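Local atomic coordinates of lysine/ornithine decarboxylase (PDB entry 2PLJ), a protein that decarboxylates lysine and ornithine to cadaverine and putrescine with pyridoxal phosphate, and pairs a beta/alpha barrel with a beta-barrel domain. Residues Q315-Y325 with S352-D363; C296-M307 with N376-A387. All blocks are in the same frame, centred on the assembly; numbering follows the deposited sequence.

Contact 1: residues Q315-Y325 with S352-D363. With P3T ((4-{[(4-aminobutyl)amino]methyl}-5-hydroxy-6-methylpyridin-3-yl)methyl dihydrogen phosphate), chain E.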
loop_
_atom_site.group_PDB
_atom_site.type_symbol
_atom_site.label_atom_id
_atom_site.label_comp_id
_atom_site.label_asym_id
_atom_site.label_seq_id
_atom_site.Cartn_x
_atom_site.Cartn_y
_atom_site.Cartn_z
ATOM N N GLN A 315 -18.480 -9.107 -19.873
ATOM C CA GLN A 315 -18.385 -9.350 -18.428
ATOM C C GLN A 315 -19.019 -8.209 -17.654
ATOM O O GLN A 315 -18.930 -7.059 -18.100
ATOM C CB GLN A 315 -16.932 -9.485 -17.993
ATOM C CG GLN A 315 -16.446 -10.922 -18.029
ATOM C CD GLN A 315 -15.077 -11.059 -17.441
ATOM O OE1 GLN A 315 -14.158 -10.362 -17.870
ATOM N NE2 GLN A 315 -14.919 -11.956 -16.440
ATOM N N ILE A 316 -19.649 -8.523 -16.514
ATOM C CA ILE A 316 -20.191 -7.486 -15.650
ATOM C C ILE A 316 -19.097 -7.072 -14.675
ATOM O O ILE A 316 -18.627 -7.899 -13.866
ATOM C CB ILE A 316 -21.445 -7.908 -14.830
ATOM C CG1 ILE A 316 -22.573 -8.440 -15.733
ATOM C CG2 ILE A 316 -21.955 -6.713 -13.972
ATOM C CD1 ILE A 316 -23.853 -8.807 -14.944
ATOM N N TRP A 317 -18.692 -5.811 -14.771
ATOM C CA TRP A 317 -17.762 -5.224 -13.785
ATOM C C TRP A 317 -18.538 -4.633 -12.606
ATOM O O TRP A 317 -19.421 -3.799 -12.804
ATOM C CB TRP A 317 -16.940 -4.114 -14.430
ATOM C CG TRP A 317 -15.838 -4.593 -15.316
ATOM C CD1 TRP A 317 -15.953 -5.344 -16.471
ATOM C CD2 TRP A 317 -14.439 -4.359 -15.127
ATOM N NE1 TRP A 317 -14.704 -5.577 -17.014
ATOM C CE2 TRP A 317 -13.760 -4.993 -16.200
ATOM C CE3 TRP A 317 -13.693 -3.693 -14.149
ATOM C CZ2 TRP A 317 -12.356 -4.954 -16.330
ATOM C CZ3 TRP A 317 -12.298 -3.649 -14.277
ATOM C CH2 TRP A 317 -11.647 -4.290 -15.351
ATOM N N TYR A 318 -18.210 -5.087 -11.395
ATOM C CA TYR A 318 -18.672 -4.455 -10.160
ATOM C C TYR A 318 -17.541 -3.622 -9.546
ATOM O O TYR A 318 -16.422 -4.114 -9.400
ATOM C CB TYR A 318 -19.139 -5.504 -9.144
ATOM C CG TYR A 318 -20.273 -6.369 -9.670
ATOM C CD1 TYR A 318 -21.541 -5.819 -9.883
ATOM C CD2 TYR A 318 -20.070 -7.726 -9.973
ATOM C CE1 TYR A 318 -22.606 -6.588 -10.359
ATOM C CE2 TYR A 318 -21.130 -8.518 -10.472
ATOM C CZ TYR A 318 -22.396 -7.936 -10.651
ATOM O OH TYR A 318 -23.448 -8.679 -11.144
ATOM N N TYR A 319 -17.847 -2.386 -9.167
ATOM C CA TYR A 319 -16.858 -1.476 -8.616
ATOM C C TYR A 319 -17.175 -1.389 -7.127
ATOM O O TYR A 319 -18.211 -0.842 -6.746
ATOM C CB TYR A 319 -16.948 -0.114 -9.285
ATOM C CG TYR A 319 -16.748 -0.186 -10.780
ATOM C CD1 TYR A 319 -15.487 -0.020 -11.354
ATOM C CD2 TYR A 319 -17.833 -0.445 -11.646
ATOM C CE1 TYR A 319 -15.299 -0.098 -12.741
ATOM C CE2 TYR A 319 -17.657 -0.539 -13.012
ATOM C CZ TYR A 319 -16.398 -0.373 -13.576
ATOM O OH TYR A 319 -16.281 -0.459 -14.946
ATOM N N LEU A 320 -16.287 -1.958 -6.311
ATOM C CA LEU A 320 -16.514 -2.042 -4.864
ATOM C C LEU A 320 -15.937 -0.855 -4.106
ATOM O O LEU A 320 -15.107 -0.119 -4.658
ATOM C CB LEU A 320 -15.912 -3.355 -4.302
ATOM C CG LEU A 320 -16.301 -4.647 -5.041
ATOM C CD1 LEU A 320 -15.656 -5.853 -4.389
ATOM C CD2 LEU A 320 -17.824 -4.843 -5.126
ATOM N N ASP A 321 -16.337 -0.708 -2.840
ATOM C CA ASP A 321 -15.797 0.341 -1.964
ATOM C C ASP A 321 -14.522 -0.072 -1.190
ATOM O O ASP A 321 -14.084 0.637 -0.275
ATOM C CB ASP A 321 -16.883 0.886 -1.002
ATOM C CG ASP A 321 -17.590 -0.208 -0.220
ATOM O OD1 ASP A 321 -17.090 -1.345 -0.196
ATOM O OD2 ASP A 321 -18.676 0.080 0.373
ATOM N N ASP A 322 -13.947 -1.213 -1.560
ATOM C CA ASP A 322 -12.653 -1.653 -0.987
ATOM C C ASP A 322 -11.886 -2.351 -2.114
ATOM O O ASP A 322 -12.485 -2.878 -3.068
ATOM C CB ASP A 322 -12.899 -2.615 0.182
ATOM C CG ASP A 322 -11.740 -2.614 1.225
ATOM O OD1 ASP A 322 -10.671 -1.959 0.993
ATOM O OD2 ASP A 322 -11.949 -3.212 2.295
ATOM N N GLY A 323 -10.557 -2.317 -2.049
ATOM C CA GLY A 323 -9.763 -2.948 -3.094
ATOM C C GLY A 323 -8.277 -2.986 -2.770
ATOM O O GLY A 323 -7.910 -3.014 -1.598
ATOM N N ILE A 324 -7.453 -3.012 -3.818
ATOM C CA ILE A 324 -6.011 -3.297 -3.663
ATOM C C ILE A 324 -5.241 -2.188 -2.987
ATOM O O ILE A 324 -4.116 -2.411 -2.520
ATOM C CB ILE A 324 -5.307 -3.658 -5.005
ATOM C CG1 ILE A 324 -4.951 -2.368 -5.770
ATOM C CG2 ILE A 324 -6.123 -4.735 -5.771
ATOM C CD1 ILE A 324 -4.030 -2.580 -6.974
ATOM N N TYR A 325 -5.836 -0.988 -2.908
ATOM C CA TYR A 325 -5.209 0.108 -2.137
ATOM C C TYR A 325 -5.698 0.140 -0.691
ATOM O O TYR A 325 -5.279 1.000 0.112
ATOM C CB TYR A 325 -5.495 1.435 -2.822
ATOM C CG TYR A 325 -4.656 1.626 -4.078
ATOM C CD1 TYR A 325 -3.292 2.007 -3.985
ATOM C CD2 TYR A 325 -5.203 1.417 -5.353
ATOM C CE1 TYR A 325 -2.508 2.184 -5.118
ATOM C CE2 TYR A 325 -4.429 1.624 -6.482
ATOM C CZ TYR A 325 -3.088 2.025 -6.357
ATOM O OH TYR A 325 -2.340 2.214 -7.500
ATOM N N SER A 352 -17.922 -12.257 -14.228
ATOM C CA SER A 352 -17.853 -10.953 -13.582
ATOM C C SER A 352 -16.425 -10.556 -13.278
ATOM O O SER A 352 -15.515 -11.392 -13.298
ATOM C CB SER A 352 -18.676 -10.962 -12.288
ATOM O OG SER A 352 -20.004 -11.406 -12.538
ATOM N N VAL A 353 -16.251 -9.272 -12.997
ATOM C CA VAL A 353 -14.982 -8.710 -12.544
ATOM C C VAL A 353 -15.287 -7.905 -11.288
ATOM O O VAL A 353 -16.246 -7.123 -11.253
ATOM C CB VAL A 353 -14.360 -7.771 -13.609
ATOM C CG1 VAL A 353 -13.079 -7.137 -13.102
ATOM C CG2 VAL A 353 -14.131 -8.501 -14.933
ATOM N N LEU A 354 -14.463 -8.105 -10.263
ATOM C CA LEU A 354 -14.558 -7.317 -9.040
ATOM C C LEU A 354 -13.416 -6.324 -9.026
ATOM O O LEU A 354 -12.234 -6.714 -8.919
ATOM C CB LEU A 354 -14.519 -8.217 -7.788
ATOM C CG LEU A 354 -15.711 -9.168 -7.588
ATOM C CD1 LEU A 354 -15.449 -10.058 -6.377
ATOM C CD2 LEU A 354 -17.057 -8.388 -7.421
ATOM N N SER A 355 -13.783 -5.035 -9.123
ATOM C CA SER A 355 -12.847 -3.919 -9.165
ATOM C C SER A 355 -12.862 -3.185 -7.823
ATOM O O SER A 355 -13.897 -3.136 -7.159
ATOM C CB SER A 355 -13.308 -2.916 -10.253
ATOM O OG SER A 355 -12.599 -1.698 -10.101
ATOM N N GLY A 356 -11.742 -2.572 -7.437
ATOM C CA GLY A 356 -11.735 -1.717 -6.254
ATOM C C GLY A 356 -12.273 -0.312 -6.567
ATOM O O GLY A 356 -12.686 -0.013 -7.736
ATOM N N PRO A 357 -12.277 0.558 -5.556
ATOM C CA PRO A 357 -12.877 1.898 -5.712
ATOM C C PRO A 357 -11.999 2.947 -6.399
ATOM O O PRO A 357 -12.519 3.965 -6.873
ATOM C CB PRO A 357 -13.140 2.326 -4.267
ATOM C CG PRO A 357 -12.028 1.667 -3.497
ATOM C CD PRO A 357 -11.812 0.323 -4.167
ATOM N N THR A 358 -10.682 2.747 -6.446
ATOM C CA THR A 358 -9.826 3.795 -7.020
ATOM C C THR A 358 -9.866 3.910 -8.531
ATOM O O THR A 358 -10.345 3.010 -9.221
ATOM C CB THR A 358 -8.346 3.659 -6.607
ATOM O OG1 THR A 358 -7.750 2.564 -7.307
ATOM C CG2 THR A 358 -8.219 3.517 -5.101
ATOM N N CYS A 359 -9.355 5.024 -9.044
ATOM C CA CYS A 359 -9.404 5.267 -10.507
ATOM C C CYS A 359 -8.358 4.489 -11.311
ATOM O O CYS A 359 -8.275 4.589 -12.552
ATOM C CB CYS A 359 -9.350 6.754 -10.868
ATOM S SG CYS A 359 -10.994 7.563 -10.684
ATOM N N ASP A 360 -7.615 3.656 -10.614
ATOM C CA ASP A 360 -6.522 2.931 -11.179
ATOM C C ASP A 360 -6.991 1.628 -11.810
ATOM O O ASP A 360 -7.673 0.827 -11.180
ATOM C CB ASP A 360 -5.547 2.629 -10.052
ATOM C CG ASP A 360 -4.175 2.351 -10.548
ATOM O OD1 ASP A 360 -4.038 1.791 -11.665
ATOM O OD2 ASP A 360 -3.234 2.726 -9.816
ATOM N N SER A 361 -6.617 1.412 -13.067
ATOM C CA SER A 361 -6.938 0.138 -13.723
ATOM C C SER A 361 -6.295 -1.082 -13.017
ATOM O O SER A 361 -6.794 -2.199 -13.129
ATOM C CB SER A 361 -6.583 0.198 -15.221
ATOM O OG SER A 361 -5.205 0.490 -15.368
ATOM N N VAL A 362 -5.215 -0.864 -12.265
ATOM C CA VAL A 362 -4.547 -1.936 -11.507
ATOM C C VAL A 362 -5.427 -2.391 -10.320
ATOM O O VAL A 362 -5.262 -3.508 -9.802
ATOM C CB VAL A 362 -3.139 -1.498 -10.941
ATOM C CG1 VAL A 362 -3.265 -0.518 -9.759
ATOM C CG2 VAL A 362 -2.348 -2.722 -10.466
ATOM N N ASP A 363 -6.352 -1.524 -9.901
ATOM C CA ASP A 363 -7.156 -1.819 -8.725
ATOM C C ASP A 363 -8.300 -2.779 -9.090
ATOM O O ASP A 363 -9.462 -2.384 -9.255
ATOM C CB ASP A 363 -7.683 -0.530 -8.100
ATOM C CG ASP A 363 -8.394 -0.768 -6.779
ATOM O OD1 ASP A 363 -8.479 -1.951 -6.336
ATOM O OD2 ASP A 363 -8.839 0.242 -6.180
HETATM O OAE P3T E . -1.491 12.709 -15.699
HETATM P PAU P3T E . -1.550 11.281 -14.972
HETATM O OAF P3T E . -1.003 11.494 -13.484
HETATM O OAC P3T E . -0.877 10.143 -15.750
HETATM O OAP P3T E . -3.023 10.816 -14.835
HETATM C CAM P3T E . -3.952 11.645 -13.981
HETATM C CAS P3T E . -5.373 11.113 -14.193
HETATM C CAH P3T E . -6.248 11.990 -14.855
HETATM N NAO P3T E . -7.496 11.624 -15.103
HETATM C CAQ P3T E . -8.013 10.434 -14.756
HETATM C CAA P3T E . -9.481 10.061 -15.083
HETATM C CAR P3T E . -7.181 9.510 -14.085
HETATM O OAD P3T E . -7.673 8.319 -13.736
HETATM C CAT P3T E . -5.834 9.844 -13.811
HETATM C CAG P3T E . -5.023 8.908 -13.098
HETATM N NAN P3T E . -5.297 7.599 -13.160
HETATM C CAL P3T E . -4.576 6.486 -12.450
HETATM C CAK P3T E . -3.054 6.630 -12.430
HETATM C CAJ P3T E . -2.443 5.480 -11.586
HETATM C CAI P3T E . -0.899 5.508 -11.638
HETATM N NAB P3T E . -0.328 4.332 -10.939
HETATM O O HOH W 1 -22.796 -11.010 -11.889
#
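Two parallel neighbours in the beta-barrel domain, strands 315-320 and 349-355, run on into loops that reach the active site at the subunit interface. The strands are laced by backbone bonds, among them Ser355 N to Tyr318 O at 2.8 Å. On one side of the sheet Trp317 and Val353 lie side by side: CG1 of the valine sits over the indole's six-membered ring, 3.5 Å from its centroid, and CG2 reaches the pyrrole part. A beta-branched residue suits this place because both methyls spread over one flat face. On the other side, a water joins Tyr318 OH, also bonded to Leu374 N, to Ser352 OG, also bonded to Ile350 O.

Beyond the strands, glycine lets the loops approach closely at Gly323 and Gly356, whose CA atoms are 3.9 Å apart. Asp363 ties the two loops together: OD1 takes Ile324 N (2.9 Å) from above the carboxylate plane, while OD2 accepts from both Thr358 N and Thr358 OG1, the hydroxyl using its anti lone pair. Tyr325 OH donates to Asp360 OD2 at a short 2.5 Å, and Asp360 OD1 receives Val362 N in an Asx turn. Asp360 OD2 lies 3.4 Å from CAJ of P3T. Gripped by Tyr325 and its own Asx turn, the carboxylate is set beside the ligand's aminobutyl chain, consistent with a pocket for basic substrates.

Contact 2: residues C296-M307 with N376-A387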
loop_
_atom_site.group_PDB
_atom_site.type_symbol
_atom_site.label_atom_id
_atom_site.label_comp_id
_atom_site.label_asym_id
_atom_site.label_seq_id
_atom_site.Cartn_x
_atom_site.Cartn_y
_atom_site.Cartn_z
ATOM N N CYS A 296 -3.931 -14.447 13.457
ATOM C CA CYS A 296 -4.880 -13.386 13.053
ATOM C C CYS A 296 -5.602 -13.633 11.748
ATOM O O CYS A 296 -6.720 -13.175 11.587
ATOM C CB CYS A 296 -4.229 -11.992 13.017
ATOM S SG CYS A 296 -2.795 -11.916 11.952
ATOM N N ALA A 297 -4.963 -14.338 10.810
ATOM C CA ALA A 297 -5.567 -14.387 9.462
ATOM C C ALA A 297 -7.056 -14.842 9.435
ATOM O O ALA A 297 -7.881 -14.197 8.783
ATOM C CB ALA A 297 -4.704 -15.220 8.469
ATOM N N PRO A 298 -7.382 -15.969 10.102
ATOM C CA PRO A 298 -8.771 -16.502 10.016
ATOM C C PRO A 298 -9.790 -15.692 10.792
ATOM O O PRO A 298 -11.008 -15.924 10.657
ATOM C CB PRO A 298 -8.638 -17.887 10.651
ATOM C CG PRO A 298 -7.152 -18.232 10.540
ATOM C CD PRO A 298 -6.484 -16.903 10.811
ATOM N N ALA A 299 -9.312 -14.746 11.592
ATOM C CA ALA A 299 -10.169 -14.054 12.559
ATOM C C ALA A 299 -10.913 -12.850 11.965
ATOM O O ALA A 299 -11.746 -12.239 12.669
ATOM C CB ALA A 299 -9.348 -13.627 13.789
ATOM N N VAL A 300 -10.646 -12.514 10.707
ATOM C CA VAL A 300 -11.248 -11.310 10.132
ATOM C C VAL A 300 -11.997 -11.661 8.848
ATOM O O VAL A 300 -11.493 -12.427 8.018
ATOM C CB VAL A 300 -10.188 -10.176 9.876
ATOM C CG1 VAL A 300 -10.814 -8.975 9.152
ATOM C CG2 VAL A 300 -9.499 -9.751 11.202
ATOM N N THR A 301 -13.193 -11.103 8.709
ATOM C CA THR A 301 -14.002 -11.233 7.495
ATOM C C THR A 301 -14.198 -9.850 6.904
ATOM O O THR A 301 -14.587 -8.935 7.633
ATOM C CB THR A 301 -15.374 -11.791 7.902
ATOM O OG1 THR A 301 -15.176 -13.052 8.554
ATOM C CG2 THR A 301 -16.271 -11.992 6.642
ATOM N N SER A 302 -13.941 -9.679 5.609
ATOM C CA SER A 302 -14.100 -8.350 5.001
ATOM C C SER A 302 -15.491 -8.245 4.396
ATOM O O SER A 302 -16.053 -9.247 3.964
ATOM C CB SER A 302 -13.051 -8.083 3.919
ATOM O OG SER A 302 -13.175 -9.031 2.846
ATOM N N VAL A 303 -16.020 -7.020 4.396
ATOM C CA VAL A 303 -17.329 -6.753 3.822
ATOM C C VAL A 303 -17.181 -5.504 2.967
ATOM O O VAL A 303 -16.804 -4.426 3.470
ATOM C CB VAL A 303 -18.422 -6.529 4.924
ATOM C CG1 VAL A 303 -19.799 -6.305 4.273
ATOM C CG2 VAL A 303 -18.460 -7.696 5.908
ATOM N N ALA A 304 -17.439 -5.653 1.670
ATOM C CA ALA A 304 -17.473 -4.494 0.758
ATOM C C ALA A 304 -18.811 -4.435 0.067
ATOM O O ALA A 304 -19.535 -5.427 0.023
ATOM C CB ALA A 304 -16.356 -4.604 -0.290
ATOM N N SER A 305 -19.148 -3.257 -0.442
ATOM C CA SER A 305 -20.410 -3.072 -1.141
ATOM C C SER A 305 -20.182 -2.570 -2.555
ATOM O O SER A 305 -19.153 -1.944 -2.859
ATOM C CB SER A 305 -21.337 -2.150 -0.338
ATOM O OG SER A 305 -21.042 -0.778 -0.542
ATOM N N VAL A 306 -21.152 -2.848 -3.417
ATOM C CA VAL A 306 -21.064 -2.478 -4.837
ATOM C C VAL A 306 -21.499 -1.001 -4.988
ATOM O O VAL A 306 -22.647 -0.651 -4.690
ATOM C CB VAL A 306 -21.997 -3.366 -5.702
ATOM C CG1 VAL A 306 -21.979 -2.908 -7.141
ATOM C CG2 VAL A 306 -21.592 -4.838 -5.601
ATOM N N MET A 307 -20.581 -0.166 -5.474
ATOM C CA MET A 307 -20.844 1.262 -5.747
ATOM C C MET A 307 -21.538 1.501 -7.087
ATOM O O MET A 307 -22.368 2.410 -7.216
ATOM C CB MET A 307 -19.537 2.063 -5.698
ATOM C CG MET A 307 -18.826 2.005 -4.343
ATOM S SD MET A 307 -17.553 3.287 -4.192
ATOM C CE MET A 307 -16.578 3.064 -5.695
ATOM N N ASN A 376 -26.445 -2.462 -7.084
ATOM C CA ASN A 376 -25.649 -1.522 -6.298
ATOM C C ASN A 376 -26.082 -1.626 -4.847
ATOM O O ASN A 376 -27.295 -1.771 -4.552
ATOM C CB ASN A 376 -25.801 -0.077 -6.788
ATOM C CG ASN A 376 -25.293 0.121 -8.215
ATOM O OD1 ASN A 376 -24.570 -0.727 -8.768
ATOM N ND2 ASN A 376 -25.679 1.242 -8.821
ATOM N N GLY A 377 -25.089 -1.556 -3.966
ATOM C CA GLY A 377 -25.273 -1.747 -2.528
ATOM C C GLY A 377 -25.168 -3.187 -2.044
ATOM O O GLY A 377 -25.042 -3.414 -0.828
ATOM N N ASP A 378 -25.216 -4.167 -2.954
ATOM C CA ASP A 378 -25.036 -5.579 -2.542
ATOM C C ASP A 378 -23.624 -5.850 -2.009
ATOM O O ASP A 378 -22.672 -5.157 -2.371
ATOM C CB ASP A 378 -25.356 -6.564 -3.665
ATOM C CG ASP A 378 -26.870 -6.808 -3.827
ATOM O OD1 ASP A 378 -27.632 -6.513 -2.869
ATOM O OD2 ASP A 378 -27.283 -7.305 -4.898
ATOM N N LEU A 379 -23.507 -6.887 -1.183
ATOM C CA LEU A 379 -22.251 -7.155 -0.439
ATOM C C LEU A 379 -21.390 -8.285 -0.996
ATOM O O LEU A 379 -21.899 -9.342 -1.428
ATOM C CB LEU A 379 -22.565 -7.416 1.027
ATOM C CG LEU A 379 -23.431 -6.373 1.735
ATOM C CD1 LEU A 379 -23.599 -6.728 3.211
ATOM C CD2 LEU A 379 -22.850 -4.970 1.558
ATOM N N VAL A 380 -20.075 -8.050 -0.914
ATOM C CA VAL A 380 -19.051 -9.004 -1.301
ATOM C C VAL A 380 -18.210 -9.250 -0.053
ATOM O O VAL A 380 -17.757 -8.298 0.592
ATOM C CB VAL A 380 -18.184 -8.476 -2.455
ATOM C CG1 VAL A 380 -17.006 -9.421 -2.733
ATOM C CG2 VAL A 380 -19.054 -8.294 -3.708
ATOM N N ILE A 381 -18.022 -10.524 0.271
ATOM C CA ILE A 381 -17.436 -10.931 1.559
ATOM C C ILE A 381 -16.123 -11.632 1.255
ATOM O O ILE A 381 -16.073 -12.476 0.353
ATOM C CB ILE A 381 -18.394 -11.923 2.308
ATOM C CG1 ILE A 381 -19.859 -11.411 2.418
ATOM C CG2 ILE A 381 -17.812 -12.373 3.652
ATOM C CD1 ILE A 381 -20.028 -9.951 2.865
ATOM N N GLY A 382 -15.077 -11.292 1.992
ATOM C CA GLY A 382 -13.777 -11.960 1.874
ATOM C C GLY A 382 -13.446 -12.707 3.159
ATOM O O GLY A 382 -13.698 -12.193 4.265
ATOM N N ARG A 383 -12.919 -13.927 3.033
ATOM C CA ARG A 383 -12.540 -14.705 4.219
ATOM C C ARG A 383 -11.025 -14.731 4.404
ATOM O O ARG A 383 -10.269 -14.542 3.435
ATOM C CB ARG A 383 -13.017 -16.172 4.153
ATOM C CG ARG A 383 -14.369 -16.445 3.474
ATOM C CD ARG A 383 -15.540 -15.863 4.227
ATOM N NE ARG A 383 -15.758 -16.432 5.560
ATOM C CZ ARG A 383 -16.586 -17.446 5.838
ATOM N NH1 ARG A 383 -17.252 -18.076 4.874
ATOM N NH2 ARG A 383 -16.716 -17.859 7.098
ATOM N N THR A 384 -10.606 -15.081 5.629
ATOM C CA THR A 384 -9.182 -15.175 5.962
ATOM C C THR A 384 -8.513 -13.811 5.669
ATOM O O THR A 384 -7.403 -13.722 5.119
ATOM C CB THR A 384 -8.450 -16.321 5.187
ATOM O OG1 THR A 384 -9.364 -17.409 4.941
ATOM C CG2 THR A 384 -7.236 -16.822 5.988
ATOM N N MET A 385 -9.215 -12.751 6.066
ATOM C CA MET A 385 -8.793 -11.373 5.782
ATOM C C MET A 385 -8.041 -10.669 6.929
ATOM O O MET A 385 -7.948 -9.429 6.970
ATOM C CB MET A 385 -9.996 -10.529 5.306
ATOM C CG MET A 385 -10.512 -10.910 3.924
ATOM S SD MET A 385 -9.317 -10.415 2.655
ATOM C CE MET A 385 -9.509 -8.645 2.677
ATOM N N GLY A 386 -7.469 -11.464 7.847
ATOM C CA GLY A 386 -6.914 -10.871 9.068
ATOM C C GLY A 386 -5.466 -10.403 8.968
ATOM O O GLY A 386 -5.062 -9.476 9.686
ATOM N N ALA A 387 -4.666 -11.072 8.137
ATOM C CA ALA A 387 -3.219 -10.889 8.184
ATOM C C ALA A 387 -2.715 -10.207 6.907
ATOM O O ALA A 387 -3.061 -10.655 5.807
ATOM C CB ALA A 387 -2.501 -12.263 8.360
HETATM O O HOH W 2 -12.154 -15.420 7.906
HETATM O O HOH W 3 -14.795 -15.675 8.004
HETATM O O HOH W 4 -14.777 -7.590 1.127
#
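Val303 and Ile381 stand side by side on one face of an antiparallel strand pair, 300-307 against 379-382. The isoleucine's CD1 lies 3.9 Å from Val303 CG1, and Leu379 CD1, two residues back on the same strand as Ile381, comes to the same methyl. Val303 turns CG1 anti to its own nitrogen (chi1 -178°), which carries that methyl to both partners. Branched aliphatic residues fit here because helix 40-53 packs on this face, through Ile46 and Val50. Farther along, Thr301 CG2 presses on Ile381 CG2 at a tight 3.4 Å, while Thr301 OG1 shares a water with Arg383 NE, the water lying in the plane of the guanidinium group at its edge.

The opposite face carries Ser302, Ala304 and Val380. Ser302 holds OG between its nitrogen and carbonyl carbon (chi1 62°), bringing it against the CA of Gly382, a close fit that glycine allows. The same OG touches Met385 CG at 3.4 Å and shares a water with Val380 O. Met385 CE also lies against Ser302.

Paired backbone bonds at Ser302-Gly382 and Ala304-Val380 hold the strands; Ala304 N reaches Val380 O at 2.9 Å. At one end Gly377 N gives a 2.7 Å bond to Val306 O, its positive phi suiting glycine. At the other, Gly386 packs its CA against Val300 CB at 3.4 Å, and Gly386 N bonds to Ala297 O; glycine suits this place, with the Cys296 and Ala297 carbonyls so close. Ala387, whose methyl meets Cys296 SG, has its side chain about 6 Å from a bound P3T, a different copy from that beside Asp360. The arrangement is an antiparallel pairing within the beta-barrel domain, continued by a glycine-containing loop toward the pyridoxal phosphate site.

How the contacts relate
From the N terminus, the chain first passes 296-307, where it leaves the short helix 293-296 and enters the long strand 300-312. It then turns back into strand 315-320, so the first segments of the two contacts are neighbours in one sheet. Contact 1 closes the inner loop when 352-363 returns beside 315-325; contact 2 closes the outer one when 376-387 joins 296-307, so the smaller loop lies wholly within the larger. Strand 300-312 pairs with 315-320 and 379-382 in the same sheet. Asp321 OD2 and Ser305 OG form a probable hydrogen bond between the contacts, as do Tyr319 O and Met307 N. Contact 1 reaches ligand bound mainly by the second subunit; contact 2 runs toward another bound copy.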